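PDB 3FXH: integron gene cassette protein HFX_CASS2 from Uncultured bacterium, which is of unknown function, an all-helical protein encoded by a mobile integron gene cassette and assembled here from two copies of the chain. Local coordinates for residues H26-A30 against Y77-D81; H46-R50 against L112-L117; A97-H101 against C124-E130; H101-M107 against L119-I123. All blocks are in the same frame, centred on the assembly; numbering follows the deposited sequence.

Contact 1 (H26-A30 against Y77-D81); sequences HATSA and YYLAD
With CG anti to the backbone N (chi1 -169°), the imidazole of His26 swings off helix 24-43 toward Tyr78, whose own CG lies anti to its carbonyl carbon (chi1 -69°) and lays the phenol across the same turn of helix. The two rings meet as a T-shaped, edge-to-face pair, centroids 5.0 Å apart and planes at 81°. The edge belongs to the tyrosine: Tyr78 CD2 stands over one face of the imidazole, off centre toward the rim, and comes to 3.5 Å from His26 NE2. Both imidazole nitrogens are hydrogen-bonded, NE2 to Leu85 O and ND1 to Thr90 OG1, which probably holds the ring in one orientation, its face turned to the phenol. One face of the Tyr78 ring lies over the backbone between Ser29 and Ala30, and its far end reaches Ser29, with Tyr78 OH 3.4 Å from Ser29 CB. This is a loop-on-helix packing in an all-helical fold: the irregular segment between helix 62-69 and helix 88-102 folds back onto the first helix, and Glu33, one turn further along that helix, accepts from the backbone N of Tyr77 and of Tyr78 to hold the loop down. At the root of the phenol, Ala30 CB packs on Tyr78 CB at 3.8 Å. Leu79 spreads its two methyls over the same alanine, CD2 lying 4.1 Å from Ala30 CB while CD1 sits 3.6 Å from Ala30 O. Beyond them, Ile94 of helix 88-102 touches both Ala30 and Leu79.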
loop_
_atom_site.group_PDB
_atom_site.type_symbol
_atom_site.label_atom_id
_atom_site.label_comp_id
_atom_site.label_asym_id
_atom_site.label_seq_id
_atom_site.Cartn_x
_atom_site.Cartn_y
_atom_site.Cartn_z
ATOM N N HIS A 26 3.662 -3.381 -17.016
ATOM C CA HIS A 26 4.410 -4.415 -16.303
ATOM C C HIS A 26 4.922 -3.878 -14.960
ATOM O O HIS A 26 4.709 -4.485 -13.903
ATOM C CB HIS A 26 5.585 -4.889 -17.180
ATOM C CG HIS A 26 6.279 -6.116 -16.673
ATOM N ND1 HIS A 26 7.326 -6.063 -15.776
ATOM C CD2 HIS A 26 6.092 -7.428 -16.953
ATOM C CE1 HIS A 26 7.740 -7.291 -15.513
ATOM N NE2 HIS A 26 7.010 -8.138 -16.217
ATOM N N ALA A 27 5.599 -2.736 -15.006
ATOM C CA ALA A 27 6.206 -2.156 -13.803
ATOM C C ALA A 27 5.162 -1.822 -12.736
ATOM O O ALA A 27 5.376 -2.050 -11.550
ATOM C CB ALA A 27 7.018 -0.922 -14.169
ATOM N N THR A 28 4.034 -1.275 -13.168
ATOM C CA THR A 28 2.919 -0.993 -12.269
ATOM C C THR A 28 2.395 -2.249 -11.543
ATOM O O THR A 28 2.203 -2.260 -10.320
ATOM C CB THR A 28 1.799 -0.310 -13.052
ATOM O OG1 THR A 28 2.285 0.949 -13.519
ATOM C CG2 THR A 28 0.567 -0.089 -12.176
ATOM N N SER A 29 2.153 -3.304 -12.310
ATOM C CA SER A 29 1.704 -4.563 -11.745
ATOM C C SER A 29 2.735 -5.145 -10.806
ATOM O O SER A 29 2.376 -5.776 -9.810
ATOM C CB SER A 29 1.401 -5.567 -12.861
ATOM O OG SER A 29 0.273 -5.126 -13.587
ATOM N N ALA A 30 4.012 -4.963 -11.137
ATOM C CA ALA A 30 5.093 -5.458 -10.287
ATOM C C ALA A 30 5.085 -4.744 -8.935
ATOM O O ALA A 30 5.282 -5.372 -7.887
ATOM C CB ALA A 30 6.442 -5.276 -10.976
ATOM N N TYR A 77 5.118 -13.151 -8.985
ATOM C CA TYR A 77 4.930 -13.505 -10.387
ATOM C C TYR A 77 5.736 -12.599 -11.315
ATOM O O TYR A 77 6.163 -13.022 -12.388
ATOM C CB TYR A 77 3.448 -13.499 -10.756
ATOM C CG TYR A 77 2.656 -14.536 -9.998
ATOM C CD1 TYR A 77 2.618 -15.856 -10.427
ATOM C CD2 TYR A 77 1.963 -14.203 -8.839
ATOM C CE1 TYR A 77 1.908 -16.811 -9.732
ATOM C CE2 TYR A 77 1.246 -15.157 -8.139
ATOM C CZ TYR A 77 1.223 -16.457 -8.592
ATOM O OH TYR A 77 0.509 -17.408 -7.905
ATOM N N TYR A 78 5.948 -11.357 -10.897
ATOM C CA TYR A 78 6.726 -10.423 -11.705
ATOM C C TYR A 78 8.203 -10.360 -11.333
ATOM O O TYR A 78 9.059 -10.234 -12.206
ATOM C CB TYR A 78 6.122 -9.020 -11.635
ATOM C CG TYR A 78 4.787 -8.917 -12.323
ATOM C CD1 TYR A 78 3.611 -9.162 -11.628
ATOM C CD2 TYR A 78 4.699 -8.582 -13.670
ATOM C CE1 TYR A 78 2.383 -9.080 -12.252
ATOM C CE2 TYR A 78 3.471 -8.496 -14.303
ATOM C CZ TYR A 78 2.319 -8.745 -13.588
ATOM O OH TYR A 78 1.092 -8.654 -14.198
ATOM N N LEU A 79 8.504 -10.444 -10.037
ATOM C CA LEU A 79 9.837 -10.082 -9.557
ATOM C C LEU A 79 10.761 -11.260 -9.221
ATOM O O LEU A 79 11.912 -11.054 -8.834
ATOM C CB LEU A 79 9.730 -9.114 -8.380
ATOM C CG LEU A 79 9.004 -7.831 -8.813
ATOM C CD1 LEU A 79 8.386 -7.118 -7.639
ATOM C CD2 LEU A 79 9.939 -6.910 -9.589
ATOM N N ALA A 80 10.258 -12.482 -9.380
ATOM C CA ALA A 80 11.091 -13.675 -9.224
ATOM C C ALA A 80 11.860 -13.937 -10.516
ATOM O O ALA A 80 11.264 -14.095 -11.573
ATOM C CB ALA A 80 10.233 -14.884 -8.861
ATOM N N ASP A 81 13.184 -13.983 -10.436
ATOM C CA ASP A 81 13.995 -14.175 -11.639
ATOM C C ASP A 81 13.768 -15.537 -12.294
ATOM O O ASP A 81 14.218 -15.771 -13.415
ATOM C CB ASP A 81 15.481 -13.947 -11.356
ATOM C CG ASP A 81 16.028 -14.889 -10.307
ATOM O OD1 ASP A 81 15.273 -15.773 -9.847
ATOM O OD2 ASP A 81 17.215 -14.743 -9.943
#

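Contact 2 (H46-R50 against L112-L117); sequences HSMTR and LKSNAL
Asn115 meets the 46-50 loop with both ends of its amide. Its ND2 donates to His46 O at 3.1 Å, in the plane of that carbonyl and on a lone pair, while its OD1 accepts from Met48 N at 3.2 Å, so the side chain bridges His46 O and Met48 N, the Met48 bond arriving from above the plane of the amide carbonyl. CG anti to the backbone N (chi1 -169°) sends the amide across to the loop. OD1 has a second task: Asn115 is the N-cap of helix 116-131, and Leu117 N donates to the same oxygen at 3.0 Å. The two N-H groups approach OD1 from opposite faces of the amide plane, which should help to hold the amide in place. Next along the chain, Ala116 N gives the straightest of the bonds, 2.8 Å to Met48 O with an angle of 161° at the hydrogen, and its methyl lies against Thr49 O and Arg50 CA.

Further out, the Arg50 side chain bends at chi3 and carries NH2 to Lys113 O, 2.8 Å away and near the guanidinium plane. One water joins Arg50 N to Ser114 O and a second joins Arg50 NE to Lys113 O. Glu108 forms salt bridges with both Arg50 and Lys113, bringing the two cations to one carboxylate. Asp43 of the second subunit accepts from the backbone N of Lys113, Ser114 and Asn115. Inward, Met48 CB rests 4.0 Å from Leu117 CD2; the selenomethionine continues between helices 50-58 and 62-69, while Leu117 packs on helix 24-43.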
loop_
_atom_site.group_PDB
_atom_site.type_symbol
_atom_site.label_atom_id
_atom_site.label_comp_id
_atom_site.label_asym_id
_atom_site.label_seq_id
_atom_site.Cartn_x
_atom_site.Cartn_y
_atom_site.Cartn_z
ATOM N N HIS A 46 6.118 -10.155 10.444
ATOM C CA HIS A 46 7.494 -9.830 10.077
ATOM C C HIS A 46 7.705 -8.327 10.069
ATOM O O HIS A 46 6.776 -7.546 9.873
ATOM C CB HIS A 46 7.886 -10.429 8.717
ATOM C CG HIS A 46 7.703 -11.912 8.643
ATOM N ND1 HIS A 46 8.460 -12.790 9.388
ATOM C CD2 HIS A 46 6.832 -12.670 7.935
ATOM C CE1 HIS A 46 8.069 -14.028 9.137
ATOM N NE2 HIS A 46 7.086 -13.983 8.256
ATOM N N SER A 47 8.948 -7.930 10.279
ATOM C CA SER A 47 9.268 -6.532 10.442
ATOM C C SER A 47 10.658 -6.324 9.878
ATOM O O SER A 47 11.417 -7.279 9.711
ATOM C CB SER A 47 9.274 -6.195 11.940
ATOM O OG SER A 47 9.168 -4.803 12.158
HETATM N N MSE A 48 11.008 -5.075 9.608
HETATM C CA MSE A 48 12.387 -4.757 9.260
HETATM C C MSE A 48 12.782 -3.464 9.958
HETATM O O MSE A 48 11.942 -2.582 10.138
HETATM C CB MSE A 48 12.535 -4.606 7.743
HETATM C CG MSE A 48 13.956 -4.222 7.288
HETATM SE SE MSE A 48 14.027 -4.195 5.334
HETATM C CE MSE A 48 13.931 -6.143 4.973
ATOM N N THR A 49 14.050 -3.349 10.341
ATOM C CA THR A 49 14.536 -2.127 10.977
ATOM C C THR A 49 14.768 -1.052 9.918
ATOM O O THR A 49 15.068 -1.357 8.771
ATOM C CB THR A 49 15.836 -2.369 11.755
ATOM O OG1 THR A 49 16.889 -2.697 10.842
ATOM C CG2 THR A 49 15.663 -3.501 12.768
ATOM N N ARG A 50 14.619 0.213 10.285
ATOM C CA ARG A 50 14.876 1.272 9.310
ATOM C C ARG A 50 16.315 1.179 8.792
ATOM O O ARG A 50 16.586 1.413 7.609
ATOM C CB ARG A 50 14.583 2.651 9.908
ATOM C CG ARG A 50 15.530 3.092 11.012
ATOM C CD ARG A 50 15.161 4.491 11.486
ATOM N NE ARG A 50 13.892 4.508 12.215
ATOM C CZ ARG A 50 13.151 5.597 12.394
ATOM N NH1 ARG A 50 13.544 6.759 11.884
ATOM N NH2 ARG A 50 12.021 5.529 13.093
ATOM N N LEU A 112 5.617 7.020 10.578
ATOM C CA LEU A 112 5.943 5.685 11.083
ATOM C C LEU A 112 7.094 5.739 12.075
ATOM O O LEU A 112 7.804 6.744 12.174
ATOM C CB LEU A 112 6.356 4.766 9.934
ATOM C CG LEU A 112 5.365 4.494 8.806
ATOM C CD1 LEU A 112 6.091 3.905 7.595
ATOM C CD2 LEU A 112 4.265 3.545 9.271
ATOM N N LYS A 113 7.308 4.633 12.777
ATOM C CA LYS A 113 8.407 4.562 13.723
ATOM C C LYS A 113 9.208 3.277 13.606
ATOM O O LYS A 113 10.437 3.310 13.611
ATOM C CB LYS A 113 7.885 4.716 15.163
ATOM C CG LYS A 113 7.636 6.147 15.583
ATOM C CD LYS A 113 8.953 6.887 15.729
ATOM C CE LYS A 113 8.750 8.384 15.907
ATOM N NZ LYS A 113 10.035 9.118 15.703
ATOM N N SER A 114 8.514 2.146 13.511
ATOM C CA SER A 114 9.154 0.859 13.789
ATOM C C SER A 114 9.414 -0.041 12.582
ATOM O O SER A 114 10.548 -0.420 12.312
ATOM C CB SER A 114 8.339 0.084 14.821
ATOM O OG SER A 114 8.166 0.855 15.996
ATOM N N ASN A 115 8.352 -0.416 11.892
ATOM C CA ASN A 115 8.457 -1.425 10.863
ATOM C C ASN A 115 8.727 -0.795 9.492
ATOM O O ASN A 115 7.818 -0.242 8.863
ATOM C CB ASN A 115 7.179 -2.266 10.832
ATOM C CG ASN A 115 7.321 -3.492 9.963
ATOM O OD1 ASN A 115 8.257 -3.587 9.172
ATOM N ND2 ASN A 115 6.400 -4.442 10.108
ATOM N N ALA A 116 9.983 -0.878 9.044
ATOM C CA ALA A 116 10.386 -0.292 7.766
ATOM C C ALA A 116 9.748 -0.969 6.546
ATOM O O ALA A 116 9.765 -0.404 5.450
ATOM C CB ALA A 116 11.908 -0.268 7.629
ATOM N N LEU A 117 9.188 -2.168 6.708
ATOM C CA LEU A 117 8.401 -2.746 5.609
ATOM C C LEU A 117 7.258 -1.795 5.208
ATOM O O LEU A 117 6.837 -1.700 4.035
ATOM C CB LEU A 117 7.849 -4.111 6.016
ATOM C CG LEU A 117 8.887 -5.214 6.229
ATOM C CD1 LEU A 117 8.173 -6.543 6.544
ATOM C CD2 LEU A 117 9.784 -5.353 4.993
HETATM O O HOH W 1 13.090 0.738 12.620
HETATM O O HOH W 2 13.178 2.335 14.380
#

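Contact 3 (A97-H101 against C124-E130); sequences AFGRH and CLAILRE
Ile127 is the bump of this helix-helix contact, and its CD1 methyl drops into the hollow between Ala97 and Phe98 on the facing helix. It lies 3.6 Å from Ala97 CB, where the small alanine leaves room for it, and over one face of the Phe98 ring in a CH-pi contact. The chain of Ile127 crosses that of Phe98 at about a right angle, with CG1 anti to the carbonyl carbon (chi1 -66°) carrying CD1 toward the ring. At the far end of the same ring, Phe98 CZ touches Cys124 SG at 3.7 Å, an oblique sulfur-aromatic contact. On the other flank the bump belongs to helix 88-102: the His101 imidazole sets one face against Ala126, whose CB is 4.0 Å from the ring centroid, while Ile127 CG1 approaches His101 CD2. The two segments cross steeply, at 110° with their axes 10.0 Å apart at closest approach, and join helix 88-102 to helix 116-131 in this helical fold. Phe98 reaches on to Phe53 and Phe62, members of two further helices.

Toward the rim, Arg100 grips Glu130 end-on. NH1 donates to OE2 at 2.9 Å and Arg100 NH2 to Glu130 OE1 at 2.8 Å, each on a syn lone pair, with guanidinium and carboxylate nearly coplanar. A methionine in place of Arg100 would probably leave the Glu130 carboxylate without its paired charge and freer to turn. Glu130 OE2 also lies 3.1 Å from His101 NE2, and any pull of the carboxylate on the imidazole is probably tempered by its salt bridge to Arg100.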
loop_
_atom_site.group_PDB
_atom_site.type_symbol
_atom_site.label_atom_id
_atom_site.label_comp_id
_atom_site.label_asym_id
_atom_site.label_seq_id
_atom_site.Cartn_x
_atom_site.Cartn_y
_atom_site.Cartn_z
ATOM N N ALA A 97 14.809 2.534 -7.926
ATOM C CA ALA A 97 13.813 3.481 -7.436
ATOM C C ALA A 97 13.758 3.463 -5.906
ATOM O O ALA A 97 13.680 4.510 -5.274
ATOM C CB ALA A 97 12.458 3.197 -8.042
ATOM N N PHE A 98 13.825 2.278 -5.303
ATOM C CA PHE A 98 13.898 2.206 -3.842
ATOM C C PHE A 98 15.127 2.946 -3.322
ATOM O O PHE A 98 15.051 3.690 -2.345
ATOM C CB PHE A 98 13.929 0.756 -3.357
ATOM C CG PHE A 98 12.570 0.165 -3.134
ATOM C CD1 PHE A 98 11.898 0.367 -1.936
ATOM C CD2 PHE A 98 11.960 -0.584 -4.122
ATOM C CE1 PHE A 98 10.645 -0.172 -1.729
ATOM C CE2 PHE A 98 10.711 -1.123 -3.919
ATOM C CZ PHE A 98 10.045 -0.910 -2.723
ATOM N N GLY A 99 16.262 2.725 -3.978
ATOM C CA GLY A 99 17.500 3.383 -3.603
ATOM C C GLY A 99 17.344 4.890 -3.615
ATOM O O GLY A 99 17.725 5.570 -2.657
ATOM N N ARG A 100 16.765 5.408 -4.695
ATOM C CA ARG A 100 16.580 6.851 -4.864
ATOM C C ARG A 100 15.664 7.449 -3.803
ATOM O O ARG A 100 15.985 8.465 -3.185
ATOM C CB ARG A 100 16.012 7.167 -6.251
ATOM C CG ARG A 100 16.988 6.935 -7.393
ATOM C CD ARG A 100 16.428 7.442 -8.718
ATOM N NE ARG A 100 15.447 6.539 -9.328
ATOM C CZ ARG A 100 14.142 6.783 -9.396
ATOM N NH1 ARG A 100 13.645 7.893 -8.868
ATOM N NH2 ARG A 100 13.332 5.914 -9.989
ATOM N N HIS A 101 14.507 6.825 -3.609
ATOM C CA HIS A 101 13.530 7.351 -2.666
ATOM C C HIS A 101 13.985 7.192 -1.215
ATOM O O HIS A 101 13.823 8.111 -0.407
ATOM C CB HIS A 101 12.144 6.739 -2.911
ATOM C CG HIS A 101 11.516 7.170 -4.201
ATOM N ND1 HIS A 101 10.807 8.348 -4.328
ATOM C CD2 HIS A 101 11.490 6.584 -5.423
ATOM C CE1 HIS A 101 10.374 8.466 -5.572
ATOM N NE2 HIS A 101 10.774 7.408 -6.256
ATOM N N CYS A 124 6.684 2.543 -2.403
ATOM C CA CYS A 124 6.000 1.965 -3.566
ATOM C C CYS A 124 5.029 2.954 -4.209
ATOM O O CYS A 124 4.934 3.021 -5.424
ATOM C CB CYS A 124 5.266 0.678 -3.211
ATOM S SG CYS A 124 6.384 -0.737 -3.019
ATOM N N LEU A 125 4.281 3.707 -3.399
ATOM C CA LEU A 125 3.335 4.675 -3.958
ATOM C C LEU A 125 4.061 5.804 -4.662
ATOM O O LEU A 125 3.603 6.311 -5.681
ATOM C CB LEU A 125 2.393 5.238 -2.875
ATOM C CG LEU A 125 1.706 4.210 -1.970
ATOM C CD1 LEU A 125 1.017 4.902 -0.795
ATOM C CD2 LEU A 125 0.710 3.385 -2.742
ATOM N N ALA A 126 5.198 6.212 -4.120
ATOM C CA ALA A 126 5.992 7.235 -4.779
ATOM C C ALA A 126 6.474 6.705 -6.132
ATOM O O ALA A 126 6.547 7.439 -7.095
ATOM C CB ALA A 126 7.167 7.643 -3.910
ATOM N N ILE A 127 6.776 5.412 -6.195
ATOM C CA ILE A 127 7.278 4.797 -7.425
ATOM C C ILE A 127 6.161 4.718 -8.461
ATOM O O ILE A 127 6.377 4.975 -9.647
ATOM C CB ILE A 127 7.891 3.401 -7.141
ATOM C CG1 ILE A 127 9.139 3.546 -6.268
ATOM C CG2 ILE A 127 8.274 2.673 -8.439
ATOM C CD1 ILE A 127 9.750 2.195 -5.829
ATOM N N LEU A 128 4.956 4.395 -8.002
ATOM C CA LEU A 128 3.797 4.354 -8.879
ATOM C C LEU A 128 3.561 5.709 -9.542
ATOM O O LEU A 128 3.253 5.784 -10.724
ATOM C CB LEU A 128 2.547 3.930 -8.103
ATOM C CG LEU A 128 2.497 2.463 -7.676
ATOM C CD1 LEU A 128 1.239 2.226 -6.856
ATOM C CD2 LEU A 128 2.528 1.569 -8.910
ATOM N N ARG A 129 3.686 6.777 -8.769
ATOM C CA ARG A 129 3.571 8.119 -9.327
ATOM C C ARG A 129 4.596 8.318 -10.445
ATOM O O ARG A 129 4.288 8.864 -11.516
ATOM C CB ARG A 129 3.786 9.166 -8.235
ATOM C CG ARG A 129 2.639 9.298 -7.251
ATOM C CD ARG A 129 2.812 10.552 -6.407
ATOM N NE ARG A 129 1.685 10.784 -5.510
ATOM C CZ ARG A 129 0.489 11.216 -5.902
ATOM N NH1 ARG A 129 0.252 11.450 -7.186
ATOM N NH2 ARG A 129 -0.475 11.409 -5.010
ATOM N N GLU A 130 5.823 7.875 -10.187
ATOM C CA GLU A 130 6.889 7.984 -11.172
ATOM C C GLU A 130 6.550 7.233 -12.452
ATOM O O GLU A 130 6.752 7.745 -13.548
ATOM C CB GLU A 130 8.207 7.467 -10.598
ATOM C CG GLU A 130 8.847 8.396 -9.587
ATOM C CD GLU A 130 10.340 8.198 -9.512
ATOM O OE1 GLU A 130 10.835 7.225 -10.119
ATOM O OE2 GLU A 130 11.020 9.017 -8.862
#

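Contact 4 (H101-M107 against L119-I123); sequences HANTVVM and LAINI
Across the contact the backbones come closest at two points, 6.6 Å between the CA atoms of His101 and Ile123 and 6.0 Å between those of Met107 and Leu119, as the chain leaving helix 88-102 runs beside helix 116-131. The motif is a helix-loop-helix connection in which the loop folds back on the second helix. Ile123 and Leu119, one turn apart, supply the hydrophobic surface. Ile123 CG2 sits 3.6 Å from His101 CB, whereas its other branch reaches past Val105: Val105 CG2 is 3.9 Å from Ile123 CD1, which also touches the methyl of Ala102. Truncating Ile123 to alanine would probably open a gap between His101, Ala102 and Val105, leaving Val105 CG2 with only the longer contact to Leu119 CD1 across this contact.

The turn itself is tied at His101 O, which accepts from the backbone N of Thr104 and of Val105 as well as from Thr104 OG1. Phe110, further along the same loop, packs on Val105 and Leu119, and Phe53 of helix 50-58 packs on both Leu119 and Ile123. At the far end the selenomethionine Met107, folded at chi2 (-76°) and again at chi3, brings its selenium back over Leu119. There Met107 SE lies 3.6 Å from Leu119 CB and 3.7 Å from Leu119 CD2.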
loop_
_atom_site.group_PDB
_atom_site.type_symbol
_atom_site.label_atom_id
_atom_site.label_comp_id
_atom_site.label_asym_id
_atom_site.label_seq_id
_atom_site.Cartn_x
_atom_site.Cartn_y
_atom_site.Cartn_z
ATOM N N HIS A 101 14.507 6.825 -3.609
ATOM C CA HIS A 101 13.530 7.351 -2.666
ATOM C C HIS A 101 13.985 7.192 -1.215
ATOM O O HIS A 101 13.823 8.111 -0.407
ATOM C CB HIS A 101 12.144 6.739 -2.911
ATOM C CG HIS A 101 11.516 7.170 -4.201
ATOM N ND1 HIS A 101 10.807 8.348 -4.328
ATOM C CD2 HIS A 101 11.490 6.584 -5.423
ATOM C CE1 HIS A 101 10.374 8.466 -5.572
ATOM N NE2 HIS A 101 10.774 7.408 -6.256
ATOM N N ALA A 102 14.584 6.051 -0.883
ATOM C CA ALA A 102 15.031 5.834 0.493
ATOM C C ALA A 102 16.213 6.746 0.837
ATOM O O ALA A 102 16.564 6.901 2.006
ATOM C CB ALA A 102 15.389 4.381 0.733
ATOM N N ASN A 103 16.829 7.331 -0.189
ATOM C CA ASN A 103 17.882 8.333 0.009
ATOM C C ASN A 103 17.342 9.694 0.458
ATOM O O ASN A 103 18.101 10.532 0.922
ATOM C CB ASN A 103 18.702 8.510 -1.280
ATOM C CG ASN A 103 19.763 9.602 -1.166
ATOM O OD1 ASN A 103 20.796 9.416 -0.525
ATOM N ND2 ASN A 103 19.518 10.741 -1.813
ATOM N N THR A 104 16.039 9.921 0.321
ATOM C CA THR A 104 15.489 11.249 0.606
ATOM C C THR A 104 14.345 11.263 1.619
ATOM O O THR A 104 14.011 12.320 2.151
ATOM C CB THR A 104 15.008 11.966 -0.674
ATOM O OG1 THR A 104 13.886 11.264 -1.222
ATOM C CG2 THR A 104 16.126 12.036 -1.705
ATOM N N VAL A 105 13.732 10.112 1.879
ATOM C CA VAL A 105 12.694 10.058 2.903
ATOM C C VAL A 105 13.115 9.226 4.102
ATOM O O VAL A 105 14.059 8.449 4.022
ATOM C CB VAL A 105 11.347 9.542 2.345
ATOM C CG1 VAL A 105 10.900 10.433 1.180
ATOM C CG2 VAL A 105 11.463 8.063 1.910
ATOM N N VAL A 106 12.415 9.411 5.215
ATOM C CA VAL A 106 12.599 8.577 6.399
ATOM C C VAL A 106 11.255 8.172 6.987
ATOM O O VAL A 106 10.204 8.682 6.588
ATOM C CB VAL A 106 13.389 9.298 7.496
ATOM C CG1 VAL A 106 14.794 9.609 7.014
ATOM C CG2 VAL A 106 12.642 10.553 7.947
HETATM N N MSE A 107 11.298 7.233 7.928
HETATM C CA MSE A 107 10.099 6.713 8.566
HETATM C C MSE A 107 9.121 7.822 8.931
HETATM O O MSE A 107 7.924 7.730 8.662
HETATM C CB MSE A 107 10.477 5.943 9.834
HETATM C CG MSE A 107 11.399 4.792 9.591
HETATM SE SE MSE A 107 10.433 3.292 8.831
HETATM C CE MSE A 107 9.578 2.672 10.470
ATOM N N LEU A 119 7.430 1.483 5.532
ATOM C CA LEU A 119 8.034 2.590 4.795
ATOM C C LEU A 119 8.166 2.185 3.331
ATOM O O LEU A 119 7.959 2.989 2.418
ATOM C CB LEU A 119 9.406 2.935 5.377
ATOM C CG LEU A 119 10.329 3.919 4.646
ATOM C CD1 LEU A 119 9.663 5.258 4.386
ATOM C CD2 LEU A 119 11.616 4.121 5.438
ATOM N N ALA A 120 8.503 0.922 3.110
ATOM C CA ALA A 120 8.611 0.409 1.741
ATOM C C ALA A 120 7.290 0.538 0.988
ATOM O O ALA A 120 7.281 0.831 -0.218
ATOM C CB ALA A 120 9.084 -1.034 1.751
ATOM N N ILE A 121 6.175 0.311 1.664
ATOM C CA ILE A 121 4.872 0.465 1.010
ATOM C C ILE A 121 4.637 1.917 0.583
ATOM O O ILE A 121 4.166 2.188 -0.532
ATOM C CB ILE A 121 3.758 -0.028 1.914
ATOM C CG1 ILE A 121 3.821 -1.572 2.020
ATOM C CG2 ILE A 121 2.396 0.455 1.438
ATOM C CD1 ILE A 121 2.857 -2.149 3.023
ATOM N N ASN A 122 4.980 2.858 1.457
ATOM C CA ASN A 122 4.874 4.273 1.092
ATOM C C ASN A 122 5.759 4.627 -0.110
ATOM O O ASN A 122 5.332 5.355 -1.004
ATOM C CB ASN A 122 5.189 5.164 2.297
ATOM C CG ASN A 122 4.019 5.261 3.260
ATOM O OD1 ASN A 122 3.056 5.962 2.994
ATOM N ND2 ASN A 122 4.096 4.543 4.383
ATOM N N ILE A 123 6.983 4.102 -0.130
ATOM C CA ILE A 123 7.889 4.337 -1.245
ATOM C C ILE A 123 7.310 3.716 -2.526
ATOM O O ILE A 123 7.375 4.329 -3.602
ATOM C CB ILE A 123 9.318 3.859 -0.929
ATOM C CG1 ILE A 123 9.966 4.829 0.075
ATOM C CG2 ILE A 123 10.179 3.821 -2.210
ATOM C CD1 ILE A 123 11.315 4.392 0.617
#

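Overall arrangement
Helix 116-131 runs through three of the four contacts: its start serves contact 2, its middle contact 4 and its later turns contact 3. Contacts 3 and 4 have centres 8 Å apart, share His101 and join the same two helices, contact 4 being closed within the span of contact 3. Contact 4 also touches contact 2 through Met107, their centres 11 Å apart. Contact 1 stands at the other side of the chain's centre from contact 2, their centres 23 Å apart, and meets contact 3 where Thr28 packs on Leu128. Along the sequence the segments of contact 2 alternate with those of each of the others, while contact 1 closes before contacts 3 and 4 open, so the last helix is tied back to early parts of the fold.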